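Local structure of ribosomal RNA small subunit methyltransferase D (Escherichia coli, 2FPO) at residues N47-V52 and I125-P130; N111-L116 and R134-E139. The protein methylates the N2 amino group of guanine 966 of 16S rRNA in the assembled 30S particle, using S-adenosyl-L-methionine as the methyl donor. All coordinates share one frame; numbering follows the deposited sequence.

Contact 1 (N47-V52 and I125-P130); sequences NWLAPV and IVFVDP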
loop_
_atom_site.group_PDB
_atom_site.type_symbol
_atom_site.label_atom_id
_atom_site.label_comp_id
_atom_site.label_asym_id
_atom_site.label_seq_id
_atom_site.Cartn_x
_atom_site.Cartn_y
_atom_site.Cartn_z
ATOM N N ASN A 47 6.521 -11.159 -3.635
ATOM C CA ASN A 47 7.327 -12.300 -3.219
ATOM C C ASN A 47 7.646 -12.197 -1.717
ATOM O O ASN A 47 7.501 -13.188 -0.997
ATOM C CB ASN A 47 8.577 -12.462 -4.094
ATOM C CG ASN A 47 8.244 -12.810 -5.564
ATOM O OD1 ASN A 47 7.084 -13.027 -5.932
ATOM N ND2 ASN A 47 9.278 -12.846 -6.409
ATOM N N TRP A 48 8.027 -11.003 -1.237
ATOM C CA TRP A 48 8.251 -10.815 0.228
ATOM C C TRP A 48 6.992 -11.103 1.064
ATOM O O TRP A 48 7.080 -11.584 2.193
ATOM C CB TRP A 48 8.692 -9.387 0.587
ATOM C CG TRP A 48 10.046 -8.917 0.071
ATOM C CD1 TRP A 48 11.114 -9.690 -0.316
ATOM C CD2 TRP A 48 10.455 -7.557 -0.093
ATOM N NE1 TRP A 48 12.169 -8.881 -0.713
ATOM C CE2 TRP A 48 11.791 -7.569 -0.576
ATOM C CE3 TRP A 48 9.833 -6.325 0.154
ATOM C CZ2 TRP A 48 12.511 -6.390 -0.824
ATOM C CZ3 TRP A 48 10.532 -5.163 -0.109
ATOM C CH2 TRP A 48 11.872 -5.202 -0.595
ATOM N N LEU A 49 5.829 -10.756 0.509
ATOM C CA LEU A 49 4.531 -10.851 1.196
ATOM C C LEU A 49 3.809 -12.180 1.007
ATOM O O LEU A 49 2.763 -12.401 1.604
ATOM C CB LEU A 49 3.612 -9.719 0.702
ATOM C CG LEU A 49 4.003 -8.300 1.155
ATOM C CD1 LEU A 49 3.024 -7.276 0.603
ATOM C CD2 LEU A 49 4.101 -8.196 2.678
ATOM N N ALA A 50 4.371 -13.060 0.177
ATOM C CA ALA A 50 3.675 -14.288 -0.263
ATOM C C ALA A 50 3.138 -15.135 0.915
ATOM O O ALA A 50 1.992 -15.565 0.885
ATOM C CB ALA A 50 4.575 -15.117 -1.182
ATOM N N PRO A 51 3.945 -15.347 1.968
ATOM C CA PRO A 51 3.418 -16.165 3.061
ATOM C C PRO A 51 2.451 -15.495 4.049
ATOM O O PRO A 51 2.038 -16.155 4.998
ATOM C CB PRO A 51 4.691 -16.641 3.772
ATOM C CG PRO A 51 5.663 -15.540 3.564
ATOM C CD PRO A 51 5.349 -14.944 2.211
ATOM N N VAL A 52 2.102 -14.216 3.845
ATOM C CA VAL A 52 1.189 -13.500 4.748
ATOM C C VAL A 52 0.004 -12.829 4.032
ATOM O O VAL A 52 -0.898 -12.301 4.679
ATOM C CB VAL A 52 1.919 -12.462 5.634
ATOM C CG1 VAL A 52 2.916 -13.173 6.584
ATOM C CG2 VAL A 52 2.644 -11.434 4.793
ATOM N N ILE A 125 -1.076 -5.532 6.619
ATOM C CA ILE A 125 -0.188 -5.024 5.560
ATOM C C ILE A 125 -0.563 -3.604 5.167
ATOM O O ILE A 125 -1.710 -3.330 4.787
ATOM C CB ILE A 125 -0.231 -5.957 4.285
ATOM C CG1 ILE A 125 0.192 -7.402 4.635
ATOM C CG2 ILE A 125 0.557 -5.363 3.088
ATOM C CD1 ILE A 125 0.188 -8.385 3.452
ATOM N N VAL A 126 0.402 -2.704 5.213
ATOM C CA VAL A 126 0.167 -1.298 4.809
ATOM C C VAL A 126 1.180 -0.866 3.767
ATOM O O VAL A 126 2.387 -1.156 3.893
ATOM C CB VAL A 126 0.176 -0.313 6.029
ATOM C CG1 VAL A 126 -0.130 1.149 5.618
ATOM C CG2 VAL A 126 -0.798 -0.768 7.104
ATOM N N PHE A 127 0.675 -0.192 2.733
ATOM C CA PHE A 127 1.497 0.340 1.653
ATOM C C PHE A 127 1.624 1.858 1.797
ATOM O O PHE A 127 0.615 2.571 1.834
ATOM C CB PHE A 127 0.902 0.022 0.281
ATOM C CG PHE A 127 0.616 -1.453 0.063
ATOM C CD1 PHE A 127 1.662 -2.370 -0.131
ATOM C CD2 PHE A 127 -0.691 -1.911 0.008
ATOM C CE1 PHE A 127 1.380 -3.757 -0.321
ATOM C CE2 PHE A 127 -0.981 -3.292 -0.196
ATOM C CZ PHE A 127 0.059 -4.209 -0.356
ATOM N N VAL A 128 2.875 2.317 1.840
ATOM C CA VAL A 128 3.229 3.744 1.993
ATOM C C VAL A 128 4.175 4.165 0.869
ATOM O O VAL A 128 5.408 4.157 0.993
ATOM C CB VAL A 128 3.843 4.062 3.393
ATOM C CG1 VAL A 128 4.015 5.593 3.583
ATOM C CG2 VAL A 128 3.019 3.442 4.507
ATOM N N ASP A 129 3.579 4.560 -0.245
ATOM C CA ASP A 129 4.334 5.022 -1.386
ATOM C C ASP A 129 3.769 6.399 -1.739
ATOM O O ASP A 129 2.966 6.523 -2.647
ATOM C CB ASP A 129 4.180 4.045 -2.554
ATOM C CG ASP A 129 4.882 4.536 -3.822
ATOM O OD1 ASP A 129 5.899 5.280 -3.713
ATOM O OD2 ASP A 129 4.402 4.203 -4.926
ATOM N N PRO A 130 4.155 7.441 -0.976
ATOM C CA PRO A 130 3.566 8.749 -1.290
ATOM C C PRO A 130 4.039 9.384 -2.606
ATOM O O PRO A 130 5.156 9.067 -3.079
ATOM C CB PRO A 130 3.932 9.602 -0.057
ATOM C CG PRO A 130 5.188 8.961 0.468
ATOM C CD PRO A 130 5.046 7.488 0.200
#

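Contact 2 (N111-L116 and R134-E139); sequences NAMSFL and RGLLEE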
loop_
_atom_site.group_PDB
_atom_site.type_symbol
_atom_site.label_atom_id
_atom_site.label_comp_id
_atom_site.label_asym_id
_atom_site.label_seq_id
_atom_site.Cartn_x
_atom_site.Cartn_y
_atom_site.Cartn_z
ATOM N N ASN A 111 -7.134 12.694 1.320
ATOM C CA ASN A 111 -5.701 12.710 1.583
ATOM C C ASN A 111 -5.384 11.845 2.822
ATOM O O ASN A 111 -6.242 11.672 3.714
ATOM C CB ASN A 111 -5.191 14.161 1.730
ATOM C CG ASN A 111 -5.682 14.837 3.002
ATOM O OD1 ASN A 111 -4.999 14.819 4.011
ATOM N ND2 ASN A 111 -6.901 15.362 2.977
ATOM N N ALA A 112 -4.164 11.314 2.890
ATOM C CA ALA A 112 -3.784 10.389 3.962
ATOM C C ALA A 112 -3.681 11.021 5.346
ATOM O O ALA A 112 -3.997 10.377 6.327
ATOM C CB ALA A 112 -2.491 9.658 3.619
HETATM N N MSE A 113 -3.269 12.287 5.411
HETATM C CA MSE A 113 -3.083 12.981 6.688
HETATM C C MSE A 113 -4.389 13.176 7.448
HETATM O O MSE A 113 -4.423 12.915 8.655
HETATM C CB MSE A 113 -2.418 14.340 6.475
HETATM C CG MSE A 113 -1.173 14.215 5.636
HETATM SE SE MSE A 113 0.314 13.621 6.712
HETATM C CE MSE A 113 0.886 15.357 7.146
ATOM N N SER A 114 -5.445 13.617 6.747
ATOM C CA SER A 114 -6.780 13.720 7.318
ATOM C C SER A 114 -7.353 12.348 7.634
ATOM O O SER A 114 -7.977 12.144 8.690
ATOM C CB SER A 114 -7.747 14.399 6.332
ATOM O OG SER A 114 -7.388 15.754 6.196
ATOM N N PHE A 115 -7.181 11.423 6.701
ATOM C CA PHE A 115 -7.734 10.090 6.875
ATOM C C PHE A 115 -7.191 9.319 8.092
ATOM O O PHE A 115 -7.962 8.696 8.828
ATOM C CB PHE A 115 -7.613 9.219 5.622
ATOM C CG PHE A 115 -8.193 7.844 5.843
ATOM C CD1 PHE A 115 -9.567 7.662 5.867
ATOM C CD2 PHE A 115 -7.366 6.763 6.136
ATOM C CE1 PHE A 115 -10.101 6.398 6.132
ATOM C CE2 PHE A 115 -7.908 5.504 6.418
ATOM C CZ PHE A 115 -9.272 5.342 6.405
ATOM N N LEU A 116 -5.870 9.341 8.275
ATOM C CA LEU A 116 -5.206 8.573 9.334
ATOM C C LEU A 116 -5.262 9.248 10.698
ATOM O O LEU A 116 -4.966 8.614 11.717
ATOM C CB LEU A 116 -3.742 8.239 8.945
ATOM C CG LEU A 116 -3.561 7.444 7.632
ATOM C CD1 LEU A 116 -2.115 7.423 7.234
ATOM C CD2 LEU A 116 -4.160 6.008 7.796
ATOM N N ARG A 134 8.881 14.300 1.355
ATOM C CA ARG A 134 8.998 15.271 2.426
ATOM C C ARG A 134 7.700 16.014 2.663
ATOM O O ARG A 134 7.190 16.724 1.781
ATOM C CB ARG A 134 10.167 16.238 2.173
ATOM C CG ARG A 134 10.507 17.070 3.405
ATOM C CD ARG A 134 11.993 17.439 3.528
ATOM N NE ARG A 134 12.589 17.971 2.301
ATOM C CZ ARG A 134 12.137 19.023 1.634
ATOM N NH1 ARG A 134 11.048 19.673 2.059
ATOM N NH2 ARG A 134 12.775 19.413 0.531
ATOM N N GLY A 135 7.185 15.853 3.880
ATOM C CA GLY A 135 5.850 16.345 4.234
ATOM C C GLY A 135 4.810 15.257 4.400
ATOM O O GLY A 135 3.779 15.487 5.012
ATOM N N LEU A 136 5.064 14.070 3.835
ATOM C CA LEU A 136 4.120 12.950 3.892
ATOM C C LEU A 136 4.717 11.693 4.523
ATOM O O LEU A 136 4.062 11.040 5.309
ATOM C CB LEU A 136 3.581 12.586 2.490
ATOM C CG LEU A 136 2.805 13.633 1.666
ATOM C CD1 LEU A 136 2.471 13.053 0.322
ATOM C CD2 LEU A 136 1.515 14.141 2.366
ATOM N N LEU A 137 5.932 11.320 4.159
ATOM C CA LEU A 137 6.394 9.973 4.505
ATOM C C LEU A 137 6.452 9.708 6.020
ATOM O O LEU A 137 5.783 8.802 6.516
ATOM C CB LEU A 137 7.757 9.664 3.877
ATOM C CG LEU A 137 8.246 8.208 4.026
ATOM C CD1 LEU A 137 7.319 7.217 3.313
ATOM C CD2 LEU A 137 9.641 8.030 3.493
ATOM N N GLU A 138 7.256 10.491 6.738
ATOM C CA GLU A 138 7.383 10.289 8.169
ATOM C C GLU A 138 6.106 10.553 8.946
ATOM O O GLU A 138 5.877 9.888 9.957
ATOM C CB GLU A 138 8.522 11.114 8.760
ATOM C CG GLU A 138 9.803 10.311 8.921
ATOM C CD GLU A 138 10.795 10.570 7.822
ATOM O OE1 GLU A 138 10.398 10.424 6.635
ATOM O OE2 GLU A 138 11.960 10.921 8.143
ATOM N N GLU A 139 5.316 11.528 8.470
ATOM C CA GLU A 139 4.028 11.906 9.048
ATOM C C GLU A 139 3.041 10.749 8.996
ATOM O O GLU A 139 2.321 10.485 9.959
ATOM C CB GLU A 139 3.418 13.079 8.267
ATOM C CG GLU A 139 4.060 14.447 8.556
ATOM C CD GLU A 139 5.380 14.696 7.795
ATOM O OE1 GLU A 139 5.819 13.837 6.992
ATOM O OE2 GLU A 139 5.988 15.773 8.014
#

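Contact 1 (N47-V52 and I125-P130)
Leu-49 and Ile-125 meet tip to tip between the C-terminal part of helix 39-53 and strand 123-128. Both methyls of the leucine take part: CD1 lies 4.0 Å from CG2 of Ile-125, and CD2 lies 4.0 Å from the ethyl end, CD1, of the same isoleucine. Each leucine methyl thus faces a different branch of the isoleucine. CG anti to the carbonyl carbon (chi1 -70°) aims the leucine at the strand; CD1 continues the extended chain and CD2 branches off toward the end of Ile-125. Ile-125 is just as stretched: chi2 of 180° carries CD1 straight out toward the helix, while CG2 stays closer to the strand. Val-52, one turn further along, adds CG2 at 4.1 Å from Ile-125 CD1, so the isoleucine methyl is touched by two residues of the helix. Phe-127 points from the same side of the strand as Ile-125, and its CE1 comes within 4.0 Å of Leu-49 CD1, the methyl arriving at a slant to the ring. The strand is a central one of the Rossmann-like methyltransferase sheet; it pairs with strand 57-60 through backbone bonds of Ile-125 and Phe-127 to Leu-59, and with strand 154-161 through Val-126. Helix 39-53 covers one face of this sheet, and helix 137-146 packs on the other, against Val-126 and Val-128. Helix and strand segments run nearly antiparallel, at 155°, with their axes 11.6 Å apart, a spacing bridged entirely by aliphatic and aromatic carbon. No hydrogen bond crosses between them. Leu-49 and Val-52 also rest on Leu-155 of the adjoining strand, while the phenylalanine ring touches Tyr-157; Val-52 itself lies at the exposed margin.

Contact 2 (N111-L116 and R134-E139)
Selenomethionine Met-113 lays the end of its side chain against Glu-139; that pair touches through carbon and selenium alone, and no hydrogen bond crosses the contact. Its SE atom lies 3.5 Å from CB of Glu-139, and its CE methyl is 3.6 Å from CG of the same residue. The two chains cross obliquely: Met-113 bends at chi2 (-80°) and again at chi3 (-91°), which brings CE round to the aliphatic base of the glutamate, whose carboxylate leads away from the helix 112-116 side. Further apolar packing comes from farther back along the same side chain, where Met-113 CG is 4.2 Å from Leu-136 CD2. CE also approaches a polar backbone atom, the carbonyl O of Gly-135, at 3.6 Å.

The side-chain hydrogen bonds within the two segments belong to 111-116. Asn-111 is the N-cap of helix 112-116: its OD1 accepts from Ser-114 N at 3.0 Å in a nearly straight bond (168°), the donor standing above the carbonyl plane. A weak return bond runs from Asn-111 ND2 to Ser-114 OG.

Leu-136 occupies the N-cap position of helix 137-146, its O hydrogen-bonded to Thr-140 OG1; Leu-143 of that helix also receives Met-113. Buried Leu-116 continues the same interface on Thr-140, Leu-143 and Leu-144, so short helix 112-116, just ahead of strand 123-128, lies alongside the helix that follows that strand.

The two contacts are centred about 18 Å apart and interleave along the chain: 47-52, then 111-116, 125-130 and 134-139. Strand 123-128 joins them, since helix 112-116 leads into it and helix 137-146 follows it. Contact 1 packs helix 39-53 on one face of the mixed sheet, whereas contact 2 lies at the surface and involves the N-terminal end of helix 137-146, which covers the other face. They meet directly where Val-128 CG1 lies 3.7 Å from Leu-137 CD1, and Pro-130 packs on Leu-136 and Leu-137. The sheet is thus sandwiched between helices, as in other Rossmann-like S-adenosyl-L-methionine-dependent methyltransferases.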